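Local coordinates for extracellular ligand-binding receptor (Rhodopseudomonas palustris, PDB 4F06), which binds p-hydroxybenzoic acid and probably serves as the solute-binding component of an ABC transporter for lignin-derived aromatic acids, at residues Ala105-Thr110 with Gln363-Leu368; Thr122-Thr127 with Ala155-Lys160; Ser251-Ala256 with Tyr341-Glu346; Ala256-Ser261 with Lys351-Glu356. All blocks are in the same frame, centred on the assembly; numbering follows the deposited sequence.

Followed from the N terminus, the chain first opens the loop of contact 1, which the C-terminal residues 363-368 close. The other three contacts are nested inside it. Contact 2 closes early, joining helices 123-136 and 150-165. Both contacts 3 and 4 open after contact 2 has closed; they share Ala256 and cross, because their segments alternate along the chain. Contact 3 pairs strand 250-253 with strand 336-348, and contact 4 ties the next loop to strand 351-363, the neighbour of 336-348 in the same sheet. Thr122 and Asp365 join contacts 1 and 2. The pair Asn126 O and Thr252 OG1 joins contacts 2 and 3.

Contact 1 (Ala105-Thr110 with Gln363-Leu368); sequences ATSSIT and QPDWGL
Ser107 meets Asp365 at the start of the short helical turn near the C terminus, where Asp365 is the N-cap residue. The loop of Ser107 follows strand 99-101, and just before it Ala105 N hydrogen-bonds to the bound p-hydroxybenzoic acid. Ser107 OG lies beside its own backbone N, anti to the carbonyl carbon (chi1 -73°). From there it donates to Asp365 OD1 over 2.7 Å, on the syn lone pair. The same OD1 caps the turn by accepting from Gly367 N at 3.0 Å. That N-H comes from above the carboxylate plane, 56° out of it. Thr122 OG1 also hydrogen-bonds to OD1, so three groups hold this one oxygen. An alanine at Asp365 would probably leave Ser107 OG and Gly367 N without their shared partner and uncap the turn. Ser107 is held at its backbone too, its N by Asp154 and its O by Arg118. Further along, Thr110 reaches the other carboxylate oxygen through a water. This water lies 2.9 Å from Thr110 OG1 and donates to Asp365 OD2 at 2.8 Å. Both oxygens of the buried carboxylate are thus engaged. Leu368 packs a methyl group against the same turn, with its CG also near Ser107 CB. Leu368 CD1 lies 3.6 Å from Thr110 OG1.

Contact 2 (Thr122-Thr127 with Ala155-Lys160); sequences TMFQNT and AETAFK
Phe124 lays one face of its ring over Ala158. The methyl CB of Ala158 stands 3.6 Å from the ring centroid, 15° off the normal, which makes a CH-pi contact. The methyl is offset toward the rim and comes nearest to Phe124 CD2, at 3.5 Å. Thr157 CG2 approaches the far end of the ring obliquely, 4.0 Å from Phe124 CZ. An alanine in place of Phe124 would probably open a gap beside Ala158 and leave its methyl without the ring that covers it.

One turn on, Thr127 points its CG2 methyl into helix 150-165. CG2 is anti to the backbone N and lies 3.5 Å from Ala155 O. It also meets the Phe159 ring at its edge, near the ring plane. Thr127 OG1 lies beside Ala155 CB and donates to Met123 O over 2.8 Å. The hydroxyl is thus bonded within its own helix, and Met123 O accepts from Thr127 N as well. Met123, a selenomethionine, bends at chi2 and chi3 and brings CE to 3.9 Å from Ala155 CB. The small residues Ala155 and Ala158 let the helix segments approach to 8.7 Å between axes, at a crossing angle of -37°.

Thr122 and Gln125 form a capping box at the start of helix 123-136. Thr127 and Phe159 both touch Phe199 of strand 197-201. The two helices therefore pack side by side against one sheet. Helix 150-165 is the connection of a beta-alpha-beta crossover between parallel strands 141-147 and 169-176, as in the alpha/beta lobes of periplasmic binding proteins.

Contact 3 (Ser251-Ala256 with Tyr341-Glu346); sequences STYHYA and YLREVE
Ser251 and Arg343 form one hydrogen-bonded pair of an antiparallel ladder, and Tyr253 and Tyr341 form the next. Thr252 and Leu342 are the non-hydrogen-bonded pair between them. Arg343 N donates to Ser251 O at 2.8 Å. Tyr341 N donates to Tyr253 O, also at 2.8 Å. Thr252 CA adds a CA-H...O contact to Tyr341 O at 3.1 Å.

The side-chain hydrogen bonds come from Arg343. Its chain bends at chi2 (94°) and chi3 (55°), which folds the guanidinium back over the partner strand. NE and NH2 both grip Ser251 OG, at 2.8 Å and 3.0 Å. The hydroxyl oxygen lies nearly in the guanidinium plane, so the two bonds would hold the guanidinium against turning. NH1 donates to a water, which in turn donates to Tyr253 O.

Packing completes the contact. Tyr253 CB covers one face of the guanidinium, 3.4 Å from Arg343 CZ. The Ala256 methyl lies 3.6 Å from Arg343 NH1. Tyr341 turns its ring edge to the backbone oxygens of Tyr253 and His254. On the other face of the sheet, Thr252 CG2 and Leu342 CD1 meet loosely at 4.2 Å.

Strand 250-253 continues the sheet on its other side, parallel to strand 226-230. Strand 336-348 goes on to pair with 351-363. Helix 123-136 covers the face of Thr252 and Leu342. On the face of Tyr253, that tyrosine touches Met283 of helix 283-301 and hydrogen-bonds through OH to Asp232, two residues of the p-hydroxybenzoic acid pocket.

Contact 4 (Ala256-Ser261 with Lys351-Glu356); sequences AVSHDS and KLINRE
Ala256 and His259, which meet Glu356 of the strand, are the ends of a type I beta turn, closed by His259 N donating to Ala256 O at 2.9 Å. His259 carries the first link. Its CG is anti to the backbone N (chi1 -176°), which carries the ring out to Glu356. ND1 donates to Glu356 OE1 over 2.6 Å, in the imidazole plane and almost straight (173°), on the syn lone pair. The ring and carboxylate planes stand 69° apart. The nearby carboxylate would probably favour a protonated imidazole. Glu356 OE2 takes a hydrogen bond from a water that also accepts from Ala256 N.

Ser258 makes the second link. Its OG donates to Asn354 O at 2.8 Å, from above the carbonyl plane. A water donates to the same OG and accepts from Glu356 N. Another water accepts from both Ser258 N and Asn354 N. Ser258 CB rests 3.9 Å from Ile353 CD1.

Side chains and waters thus fasten the loop between strand 250-253 and helix 262-273 to strand 351-363. That strand forms a beta hairpin with 336-348, and the loop meets the hairpin at a His-carboxylate pair.

Contact 1 (Ala105-Thr110 with Gln363-Leu368)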
# COMPACT_ATOMS: atom_id res chain seq x y z
N ALA A 105 -2.83 -4.98 2.51
CA ALA A 105 -2.82 -5.26 1.07
C ALA A 105 -3.09 -6.75 0.78
O ALA A 105 -2.97 -7.19 -0.37
CB ALA A 105 -1.48 -4.84 0.49
N THR A 106 -3.46 -7.56 1.78
CA THR A 106 -3.73 -9.00 1.53
C THR A 106 -5.09 -9.07 0.80
O THR A 106 -6.09 -8.44 1.20
CB THR A 106 -3.72 -9.76 2.86
OG1 THR A 106 -2.38 -9.69 3.36
CG2 THR A 106 -4.11 -11.24 2.70
N SER A 107 -5.15 -9.89 -0.26
CA SER A 107 -6.35 -9.89 -1.13
C SER A 107 -7.62 -10.19 -0.35
O SER A 107 -8.63 -9.52 -0.56
CB SER A 107 -6.20 -10.91 -2.26
OG SER A 107 -5.28 -10.47 -3.24
N SER A 108 -7.60 -11.19 0.52
CA SER A 108 -8.82 -11.65 1.16
C SER A 108 -9.42 -10.66 2.15
O SER A 108 -10.54 -10.91 2.61
CB SER A 108 -8.61 -12.99 1.86
OG SER A 108 -7.66 -12.81 2.91
N ILE A 109 -8.74 -9.57 2.50
CA ILE A 109 -9.32 -8.64 3.49
C ILE A 109 -10.71 -8.19 3.03
O ILE A 109 -11.62 -8.09 3.85
CB ILE A 109 -8.39 -7.45 3.71
CG1 ILE A 109 -7.10 -7.90 4.42
CG2 ILE A 109 -9.11 -6.35 4.50
CD1 ILE A 109 -6.03 -6.82 4.51
N THR A 110 -10.90 -7.87 1.75
CA THR A 110 -12.21 -7.35 1.30
C THR A 110 -13.32 -8.40 1.43
O THR A 110 -14.48 -8.02 1.49
CB THR A 110 -12.14 -6.80 -0.14
OG1 THR A 110 -11.60 -7.83 -0.98
CG2 THR A 110 -11.28 -5.55 -0.25
N GLN A 363 -5.11 -2.75 -13.59
CA GLN A 363 -4.97 -4.07 -12.97
C GLN A 363 -6.02 -4.25 -11.86
O GLN A 363 -6.16 -3.37 -11.02
CB GLN A 363 -3.58 -4.23 -12.36
CG GLN A 363 -2.46 -4.00 -13.35
CD GLN A 363 -2.44 -4.99 -14.49
OE1 GLN A 363 -2.76 -4.64 -15.67
NE2 GLN A 363 -2.11 -6.20 -14.17
N PRO A 364 -6.75 -5.38 -11.86
CA PRO A 364 -7.65 -5.69 -10.74
C PRO A 364 -6.88 -6.39 -9.60
O PRO A 364 -5.64 -6.52 -9.67
CB PRO A 364 -8.61 -6.69 -11.40
CG PRO A 364 -7.69 -7.51 -12.29
CD PRO A 364 -6.75 -6.44 -12.89
N ASP A 365 -7.59 -6.76 -8.54
CA ASP A 365 -6.97 -7.63 -7.55
C ASP A 365 -6.85 -9.03 -8.13
O ASP A 365 -7.78 -9.84 -8.01
CB ASP A 365 -7.76 -7.62 -6.23
CG ASP A 365 -7.15 -8.55 -5.22
OD1 ASP A 365 -6.01 -9.04 -5.42
OD2 ASP A 365 -7.81 -8.81 -4.20
N TRP A 366 -5.71 -9.37 -8.72
CA TRP A 366 -5.55 -10.68 -9.29
C TRP A 366 -5.67 -11.82 -8.29
O TRP A 366 -5.85 -12.95 -8.70
CB TRP A 366 -4.19 -10.80 -9.99
CG TRP A 366 -4.01 -9.91 -11.17
CD1 TRP A 366 -3.12 -8.85 -11.32
CD2 TRP A 366 -4.71 -10.03 -12.42
NE1 TRP A 366 -3.23 -8.31 -12.60
CE2 TRP A 366 -4.20 -8.96 -13.29
CE3 TRP A 366 -5.72 -10.86 -12.87
CZ2 TRP A 366 -4.70 -8.77 -14.59
CZ3 TRP A 366 -6.20 -10.68 -14.18
CH2 TRP A 366 -5.71 -9.64 -15.01
N GLY A 367 -5.55 -11.55 -6.97
CA GLY A 367 -5.75 -12.61 -5.98
C GLY A 367 -7.17 -13.12 -5.90
O GLY A 367 -7.41 -14.24 -5.46
N LEU A 368 -8.14 -12.30 -6.33
CA LEU A 368 -9.58 -12.66 -6.27
C LEU A 368 -10.20 -12.77 -7.65
O LEU A 368 -11.25 -13.39 -7.81
CB LEU A 368 -10.36 -11.62 -5.48
CG LEU A 368 -9.93 -11.46 -4.03
CD1 LEU A 368 -10.84 -10.41 -3.39
CD2 LEU A 368 -9.91 -12.78 -3.28
O HOH W 1 -9.51 -7.11 -2.81

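Contact 2 (Thr122-Thr127 with Ala155-Lys160)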
# COMPACT_ATOMS: atom_id res chain seq x y z
N THR A 122 -3.34 -4.34 -3.70
CA THR A 122 -3.08 -5.70 -3.17
C THR A 122 -1.72 -6.20 -3.61
O THR A 122 -1.10 -5.70 -4.57
CB THR A 122 -4.15 -6.77 -3.49
OG1 THR A 122 -3.99 -7.21 -4.84
CG2 THR A 122 -5.54 -6.25 -3.21
N MSE A 123 -1.21 -7.18 -2.88
CA MSE A 123 0.06 -7.78 -3.25
C MSE A 123 -0.01 -8.47 -4.61
O MSE A 123 0.87 -8.33 -5.43
CB MSE A 123 0.52 -8.76 -2.18
CG MSE A 123 0.67 -8.09 -0.80
SE MSE A 123 1.81 -6.52 -0.78
CE MSE A 123 3.34 -7.29 -1.64
N PHE A 124 -1.08 -9.24 -4.86
CA PHE A 124 -1.22 -9.83 -6.19
C PHE A 124 -1.25 -8.79 -7.30
O PHE A 124 -0.68 -8.98 -8.38
CB PHE A 124 -2.54 -10.62 -6.24
CG PHE A 124 -2.38 -12.09 -5.96
CD1 PHE A 124 -2.34 -12.57 -4.63
CD2 PHE A 124 -2.39 -13.05 -7.00
CE1 PHE A 124 -2.22 -13.95 -4.40
CE2 PHE A 124 -2.29 -14.41 -6.72
CZ PHE A 124 -2.20 -14.86 -5.42
N GLN A 125 -1.95 -7.68 -7.04
CA GLN A 125 -2.09 -6.62 -8.02
C GLN A 125 -0.73 -6.07 -8.48
O GLN A 125 -0.50 -5.91 -9.68
CB GLN A 125 -2.94 -5.51 -7.41
CG GLN A 125 -3.32 -4.38 -8.37
CD GLN A 125 -4.31 -3.46 -7.67
OE1 GLN A 125 -4.10 -3.07 -6.49
NE2 GLN A 125 -5.39 -3.12 -8.34
N ASN A 126 0.18 -5.82 -7.54
CA ASN A 126 1.51 -5.31 -7.88
C ASN A 126 2.48 -6.42 -8.26
O ASN A 126 3.43 -6.18 -9.03
CB ASN A 126 2.11 -4.49 -6.73
CG ASN A 126 1.45 -3.12 -6.54
OD1 ASN A 126 1.26 -2.63 -5.37
ND2 ASN A 126 1.16 -2.49 -7.63
N THR A 127 2.28 -7.65 -7.76
CA THR A 127 3.27 -8.72 -8.00
C THR A 127 3.13 -9.39 -9.36
O THR A 127 4.13 -9.79 -9.96
CB THR A 127 3.16 -9.78 -6.87
OG1 THR A 127 3.51 -9.17 -5.64
CG2 THR A 127 4.14 -10.94 -7.12
N ALA A 155 2.29 -12.46 -1.96
CA ALA A 155 3.31 -12.05 -2.96
C ALA A 155 4.07 -13.27 -3.47
O ALA A 155 4.32 -13.40 -4.68
CB ALA A 155 4.30 -11.04 -2.38
N GLU A 156 4.48 -14.17 -2.55
CA GLU A 156 5.17 -15.38 -2.98
C GLU A 156 4.30 -16.20 -3.94
O GLU A 156 4.80 -16.67 -4.97
CB GLU A 156 5.56 -16.19 -1.74
CG GLU A 156 6.18 -17.54 -2.10
CD GLU A 156 6.50 -18.38 -0.88
OE1 GLU A 156 6.23 -17.98 0.23
OE2 GLU A 156 6.99 -19.52 -1.08
N THR A 157 3.05 -16.43 -3.58
CA THR A 157 2.13 -17.26 -4.39
C THR A 157 1.93 -16.61 -5.76
O THR A 157 2.05 -17.27 -6.80
CB THR A 157 0.80 -17.40 -3.65
OG1 THR A 157 1.05 -18.03 -2.40
CG2 THR A 157 -0.15 -18.22 -4.49
N ALA A 158 1.70 -15.29 -5.76
CA ALA A 158 1.48 -14.58 -7.02
C ALA A 158 2.70 -14.65 -7.93
O ALA A 158 2.60 -14.87 -9.16
CB ALA A 158 1.14 -13.12 -6.74
N PHE A 159 3.89 -14.44 -7.35
CA PHE A 159 5.10 -14.45 -8.17
C PHE A 159 5.37 -15.87 -8.71
O PHE A 159 5.66 -16.03 -9.91
CB PHE A 159 6.33 -13.94 -7.40
CG PHE A 159 7.47 -13.64 -8.31
CD1 PHE A 159 8.35 -14.64 -8.73
CD2 PHE A 159 7.64 -12.36 -8.81
CE1 PHE A 159 9.39 -14.37 -9.62
CE2 PHE A 159 8.70 -12.06 -9.67
CZ PHE A 159 9.56 -13.07 -10.10
N LYS A 160 5.32 -16.89 -7.84
CA LYS A 160 5.56 -18.27 -8.31
C LYS A 160 4.60 -18.60 -9.44
O LYS A 160 5.06 -19.10 -10.49
CB LYS A 160 5.29 -19.27 -7.19
CG LYS A 160 6.39 -19.42 -6.21
CD LYS A 160 5.98 -20.43 -5.13
CE LYS A 160 7.13 -20.72 -4.17
NZ LYS A 160 6.72 -21.82 -3.23

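Contact 3 (Ser251-Ala256 with Tyr341-Glu346)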
# COMPACT_ATOMS: atom_id res chain seq x y z
N SER A 251 11.20 -1.93 -9.29
CA SER A 251 10.03 -2.26 -8.49
C SER A 251 8.78 -2.06 -9.28
O SER A 251 8.74 -1.20 -10.18
CB SER A 251 10.01 -1.42 -7.20
OG SER A 251 9.89 -0.03 -7.49
N THR A 252 7.70 -2.75 -8.91
CA THR A 252 6.39 -2.49 -9.47
C THR A 252 5.50 -1.90 -8.37
O THR A 252 5.49 -2.37 -7.23
CB THR A 252 5.76 -3.73 -10.10
OG1 THR A 252 5.85 -4.79 -9.14
CG2 THR A 252 6.50 -4.09 -11.40
N TYR A 253 4.74 -0.88 -8.71
CA TYR A 253 3.88 -0.26 -7.72
C TYR A 253 2.87 0.63 -8.39
O TYR A 253 3.06 1.12 -9.53
CB TYR A 253 4.68 0.59 -6.74
CG TYR A 253 4.27 0.54 -5.27
CD1 TYR A 253 3.87 -0.69 -4.66
CD2 TYR A 253 4.43 1.66 -4.43
CE1 TYR A 253 3.63 -0.78 -3.29
CE2 TYR A 253 4.25 1.56 -3.05
CZ TYR A 253 3.85 0.36 -2.49
OH TYR A 253 3.68 0.30 -1.12
N HIS A 254 1.80 0.90 -7.66
CA HIS A 254 0.67 1.70 -8.12
C HIS A 254 0.87 3.21 -7.94
O HIS A 254 0.08 3.99 -8.46
CB HIS A 254 -0.60 1.24 -7.37
CG HIS A 254 -0.40 1.38 -5.90
ND1 HIS A 254 0.53 0.64 -5.21
CD2 HIS A 254 -0.93 2.30 -5.02
CE1 HIS A 254 0.58 1.09 -3.94
NE2 HIS A 254 -0.32 2.09 -3.80
N TYR A 255 1.88 3.63 -7.20
CA TYR A 255 2.10 5.05 -6.98
C TYR A 255 3.57 5.35 -6.87
O TYR A 255 4.30 4.67 -6.12
CB TYR A 255 1.37 5.58 -5.70
CG TYR A 255 1.57 7.08 -5.51
CD1 TYR A 255 1.04 7.98 -6.44
CD2 TYR A 255 2.36 7.59 -4.47
CE1 TYR A 255 1.25 9.35 -6.31
CE2 TYR A 255 2.54 8.98 -4.33
CZ TYR A 255 2.03 9.84 -5.28
OH TYR A 255 2.25 11.20 -5.15
N ALA A 256 3.99 6.44 -7.52
CA ALA A 256 5.31 7.05 -7.32
C ALA A 256 5.12 8.54 -7.08
O ALA A 256 4.31 9.17 -7.77
CB ALA A 256 6.25 6.84 -8.52
N TYR A 341 2.87 0.34 -12.25
CA TYR A 341 3.97 0.85 -13.04
C TYR A 341 5.25 0.06 -12.70
O TYR A 341 5.48 -0.31 -11.55
CB TYR A 341 4.21 2.35 -12.73
CG TYR A 341 2.98 3.20 -12.90
CD1 TYR A 341 2.08 3.42 -11.83
CD2 TYR A 341 2.73 3.83 -14.12
CE1 TYR A 341 0.95 4.18 -11.98
CE2 TYR A 341 1.62 4.65 -14.25
CZ TYR A 341 0.73 4.84 -13.20
OH TYR A 341 -0.37 5.64 -13.38
N LEU A 342 6.08 -0.14 -13.71
CA LEU A 342 7.47 -0.56 -13.49
C LEU A 342 8.28 0.69 -13.26
O LEU A 342 8.20 1.63 -14.08
CB LEU A 342 8.00 -1.33 -14.71
CG LEU A 342 9.52 -1.64 -14.60
CD1 LEU A 342 9.83 -2.62 -13.47
CD2 LEU A 342 10.03 -2.13 -15.95
N ARG A 343 9.08 0.72 -12.19
CA ARG A 343 9.95 1.87 -11.90
C ARG A 343 11.36 1.37 -11.70
O ARG A 343 11.61 0.20 -11.41
CB ARG A 343 9.53 2.58 -10.60
CG ARG A 343 8.01 2.90 -10.53
CD ARG A 343 7.20 1.82 -9.80
NE ARG A 343 7.73 1.56 -8.45
CZ ARG A 343 7.54 2.36 -7.40
NH1 ARG A 343 6.69 3.40 -7.44
NH2 ARG A 343 8.23 2.13 -6.28
N GLU A 344 12.29 2.31 -11.85
CA GLU A 344 13.70 2.08 -11.53
C GLU A 344 14.17 3.22 -10.64
O GLU A 344 13.83 4.40 -10.90
CB GLU A 344 14.54 2.06 -12.83
CG GLU A 344 16.02 1.81 -12.61
CD GLU A 344 16.78 1.80 -13.94
OE1 GLU A 344 16.16 1.57 -14.97
OE2 GLU A 344 17.98 2.01 -13.94
N VAL A 345 14.99 2.93 -9.63
CA VAL A 345 15.55 4.03 -8.82
C VAL A 345 16.54 4.79 -9.70
O VAL A 345 17.45 4.16 -10.29
CB VAL A 345 16.26 3.48 -7.56
CG1 VAL A 345 16.89 4.63 -6.79
CG2 VAL A 345 15.26 2.71 -6.65
N GLU A 346 16.34 6.11 -9.81
CA GLU A 346 17.15 6.97 -10.67
C GLU A 346 17.43 8.25 -9.92
O GLU A 346 16.72 8.61 -9.01
CB GLU A 346 16.40 7.35 -11.96
CG GLU A 346 16.15 6.18 -12.88
CD GLU A 346 15.57 6.60 -14.22
OE1 GLU A 346 15.39 7.84 -14.49
OE2 GLU A 346 15.31 5.67 -15.02
O HOH W 2 4.58 3.85 -9.45

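Contact 4 (Ala256-Ser261 with Lys351-Glu356)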
# COMPACT_ATOMS: atom_id res chain seq x y z
N ALA A 256 3.99 6.44 -7.52
CA ALA A 256 5.31 7.05 -7.32
C ALA A 256 5.12 8.54 -7.08
O ALA A 256 4.31 9.17 -7.77
CB ALA A 256 6.25 6.84 -8.52
N VAL A 257 5.87 9.11 -6.15
CA VAL A 257 5.81 10.55 -5.89
C VAL A 257 6.16 11.30 -7.17
O VAL A 257 5.64 12.40 -7.43
CB VAL A 257 6.74 10.92 -4.74
CG1 VAL A 257 6.82 12.44 -4.55
CG2 VAL A 257 6.26 10.24 -3.46
N SER A 258 7.01 10.70 -8.01
CA SER A 258 7.43 11.32 -9.28
C SER A 258 6.38 11.18 -10.39
O SER A 258 6.62 11.65 -11.52
CB SER A 258 8.70 10.65 -9.76
OG SER A 258 8.41 9.32 -10.18
N HIS A 259 5.21 10.58 -10.12
CA HIS A 259 4.26 10.37 -11.22
C HIS A 259 3.98 11.66 -11.97
O HIS A 259 3.60 12.69 -11.35
CB HIS A 259 2.94 9.76 -10.68
CG HIS A 259 1.97 9.44 -11.77
ND1 HIS A 259 2.22 8.48 -12.71
CD2 HIS A 259 0.71 9.95 -12.04
CE1 HIS A 259 1.17 8.39 -13.55
NE2 HIS A 259 0.24 9.29 -13.14
N ASP A 260 4.08 11.62 -13.31
CA ASP A 260 3.98 12.85 -14.10
C ASP A 260 2.55 13.01 -14.60
O ASP A 260 2.19 12.47 -15.67
CB ASP A 260 4.98 12.74 -15.24
CG ASP A 260 5.12 14.03 -16.01
OD1 ASP A 260 4.28 14.98 -15.85
OD2 ASP A 260 6.01 14.06 -16.91
N SER A 261 1.72 13.70 -13.82
CA SER A 261 0.35 14.03 -14.24
C SER A 261 -0.05 15.32 -13.58
O SER A 261 0.47 15.65 -12.52
CB SER A 261 -0.66 12.92 -13.92
OG SER A 261 -0.89 12.92 -12.50
N LYS A 351 17.96 14.41 -7.12
CA LYS A 351 17.11 13.69 -6.18
C LYS A 351 16.95 12.22 -6.61
O LYS A 351 16.74 11.94 -7.79
CB LYS A 351 15.72 14.36 -6.15
CG LYS A 351 14.72 13.72 -5.24
CD LYS A 351 13.41 14.50 -5.23
CE LYS A 351 12.43 13.87 -4.25
NZ LYS A 351 11.30 14.72 -3.79
N LEU A 352 17.02 11.28 -5.66
CA LEU A 352 16.65 9.89 -5.93
C LEU A 352 15.15 9.72 -5.96
O LEU A 352 14.45 10.18 -5.06
CB LEU A 352 17.28 8.96 -4.87
CG LEU A 352 18.80 8.98 -4.90
CD1 LEU A 352 19.40 8.35 -3.65
CD2 LEU A 352 19.29 8.21 -6.11
N ILE A 353 14.65 9.11 -7.04
CA ILE A 353 13.25 8.90 -7.28
C ILE A 353 13.01 7.48 -7.79
O ILE A 353 13.93 6.79 -8.25
CB ILE A 353 12.67 9.90 -8.32
CG1 ILE A 353 13.21 9.63 -9.74
CG2 ILE A 353 12.89 11.36 -7.88
CD1 ILE A 353 12.42 10.36 -10.81
N ASN A 354 11.75 7.03 -7.74
CA ASN A 354 11.35 5.83 -8.50
C ASN A 354 10.80 6.32 -9.83
O ASN A 354 9.65 6.81 -9.89
CB ASN A 354 10.29 5.03 -7.71
CG ASN A 354 10.88 4.41 -6.46
OD1 ASN A 354 10.41 4.66 -5.32
ND2 ASN A 354 11.89 3.63 -6.62
N ARG A 355 11.61 6.25 -10.89
CA ARG A 355 11.16 6.75 -12.18
C ARG A 355 10.26 5.70 -12.83
O ARG A 355 10.69 4.56 -13.02
CB ARG A 355 12.37 6.97 -13.08
CG ARG A 355 12.01 7.53 -14.49
CD ARG A 355 11.89 9.05 -14.36
NE ARG A 355 11.64 9.76 -15.60
CZ ARG A 355 12.55 10.16 -16.48
NH1 ARG A 355 12.14 10.81 -17.58
NH2 ARG A 355 13.86 9.93 -16.27
N GLU A 356 9.04 6.07 -13.19
CA GLU A 356 8.12 5.13 -13.87
C GLU A 356 8.53 4.99 -15.32
O GLU A 356 8.61 6.00 -16.07
CB GLU A 356 6.66 5.62 -13.77
CG GLU A 356 6.18 5.65 -12.30
CD GLU A 356 4.84 6.31 -12.13
OE1 GLU A 356 4.49 7.20 -12.97
OE2 GLU A 356 4.14 6.02 -11.14
O HOH W 3 1.80 6.75 -9.82
O HOH W 4 9.30 8.64 -7.02
O HOH W 5 8.19 8.82 -12.91